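Local coordinates for protein DynE8 (Micromonospora chersina, PDB 4AMM) that is an iterative enediyne polyketide synthase of dynemicin biosynthesis, represented here by its acyltransferase domain, which probably loads acyl units for chain extension, at residues Arg251-Leu254 with Asp255-Ala258. Residues are numbered along the deposited sequence; the frame is centred on the assembly and turned at random.
Sequences RPEL and DRVA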
loop_
_atom_site.group_PDB
_atom_site.type_symbol
_atom_site.label_atom_id
_atom_site.label_comp_id
_atom_site.label_asym_id
_atom_site.label_seq_id
_atom_site.Cartn_x
_atom_site.Cartn_y
_atom_site.Cartn_z
ATOM N N ARG A 251 -0.366 -7.515 -28.761
ATOM C CA ARG A 251 -1.210 -8.687 -28.588
ATOM C C ARG A 251 -0.593 -9.970 -29.161
ATOM O O ARG A 251 -0.553 -11.018 -28.483
ATOM C CB ARG A 251 -2.625 -8.357 -29.132
ATOM C CG ARG A 251 -3.351 -7.302 -28.284
ATOM C CD ARG A 251 -4.431 -7.836 -27.295
ATOM N NE ARG A 251 -4.951 -6.674 -26.553
ATOM C CZ ARG A 251 -4.843 -6.480 -25.237
ATOM N NH1 ARG A 251 -4.274 -7.417 -24.430
ATOM N NH2 ARG A 251 -5.331 -5.333 -24.729
ATOM N N PRO A 252 0.018 -9.943 -30.347
ATOM C CA PRO A 252 0.792 -11.125 -30.771
ATOM C C PRO A 252 1.896 -11.632 -29.816
ATOM O O PRO A 252 2.121 -12.840 -29.644
ATOM C CB PRO A 252 1.374 -10.740 -32.183
ATOM C CG PRO A 252 0.365 -9.757 -32.626
ATOM C CD PRO A 252 -0.005 -8.913 -31.398
ATOM N N GLU A 253 2.589 -10.677 -29.201
ATOM C CA GLU A 253 3.619 -11.081 -28.277
ATOM C C GLU A 253 3.074 -11.749 -27.050
ATOM O O GLU A 253 3.616 -12.725 -26.588
ATOM C CB GLU A 253 4.435 -9.804 -27.887
ATOM C CG GLU A 253 5.286 -9.254 -29.082
ATOM C CD GLU A 253 5.885 -7.866 -28.911
ATOM O OE1 GLU A 253 5.481 -7.068 -28.039
ATOM O OE2 GLU A 253 6.777 -7.534 -29.746
ATOM N N LEU A 254 2.027 -11.138 -26.521
ATOM C CA LEU A 254 1.336 -11.715 -25.352
ATOM C C LEU A 254 0.756 -13.101 -25.658
ATOM O O LEU A 254 0.842 -14.007 -24.832
ATOM C CB LEU A 254 0.289 -10.775 -24.791
ATOM C CG LEU A 254 0.867 -9.434 -24.291
ATOM C CD1 LEU A 254 -0.299 -8.655 -23.857
ATOM C CD2 LEU A 254 1.827 -9.667 -23.140
ATOM N N ASP A 255 0.250 -13.256 -26.888
ATOM C CA ASP A 255 -0.258 -14.600 -27.255
ATOM C C ASP A 255 0.831 -15.667 -27.273
ATOM O O ASP A 255 0.596 -16.811 -26.848
ATOM C CB ASP A 255 -0.884 -14.491 -28.656
ATOM C CG ASP A 255 -2.277 -13.830 -28.664
ATOM O OD1 ASP A 255 -2.924 -13.584 -27.610
ATOM O OD2 ASP A 255 -2.699 -13.559 -29.820
ATOM N N ARG A 256 2.077 -15.316 -27.637
ATOM C CA ARG A 256 3.222 -16.233 -27.575
ATOM C C ARG A 256 3.486 -16.645 -26.131
ATOM O O ARG A 256 3.806 -17.814 -25.843
ATOM C CB ARG A 256 4.511 -15.679 -28.267
ATOM C CG ARG A 256 4.274 -15.322 -29.759
ATOM C CD ARG A 256 5.448 -14.530 -30.266
ATOM N NE ARG A 256 5.176 -14.068 -31.612
ATOM C CZ ARG A 256 5.446 -12.885 -32.080
ATOM N NH1 ARG A 256 6.055 -11.976 -31.328
ATOM N NH2 ARG A 256 5.049 -12.563 -33.329
ATOM N N VAL A 257 3.437 -15.667 -25.217
ATOM C CA VAL A 257 3.711 -16.019 -23.833
ATOM C C VAL A 257 2.576 -16.883 -23.292
ATOM O O VAL A 257 2.859 -17.776 -22.529
ATOM C CB VAL A 257 3.825 -14.678 -22.988
ATOM C CG1 VAL A 257 4.054 -15.004 -21.489
ATOM C CG2 VAL A 257 5.006 -13.790 -23.454
ATOM N N ALA A 258 1.341 -16.558 -23.635
ATOM C CA ALA A 258 0.220 -17.322 -23.076
ATOM C C ALA A 258 0.337 -18.778 -23.558
ATOM O O ALA A 258 0.062 -19.687 -22.765
ATOM C CB ALA A 258 -1.092 -16.739 -23.516
HETATM O O HOH W 1 -2.799 -11.330 -26.409
HETATM O O HOH W 2 7.465 -9.291 -31.770
#
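Asp255 N donates to Arg251 O at 2.9 Å, and Ala258 N makes an equally short bond to Leu254 O. These are i to i+4 bonds of the first turns of helix 251-264, which follows strand 244-250 in the acyltransferase domain and packs on its mixed sheet. Between them lie two longer bonds, from Arg256 N to Pro252 O (3.2 Å) and from Val257 N to Glu253 O.

Two waters add further links, one from a backbone carbonyl to a side chain and one between side chains. The first donates to Arg251 O and, at 2.6 Å, to Asp255 OD1, so that carbonyl serves both the helix and the water bridge. The other joins Glu253 OE2 to Arg256 NH1, meeting the guanidinium edge in its plane. No direct salt bridge forms: OE2 of Glu253 and NH1 of Arg256 stay 4.8 Å apart, their flat groups inclined by 59°. Both side chains have a partner outside these turns, since Glu253 OE1 accepts from Thr250 N, just ahead of the helix, and Arg256 NH1 donates to Thr232 O.

Arg256 lies back along the preceding turn: with CG anti to its own carbonyl carbon (chi1 -57°) and the chain extended to NE, Arg256 CG comes within 3.3 Å of Pro252 O, and one guanidinium face sits over that oxygen, offset toward its rim. On the inner side, Leu254 and Val257 are buried against Leu216 and Val247 of neighbouring strands, joining helix to sheet. At the outer surface, Arg256 NH1 comes within 3.6 Å of Glu253 CG.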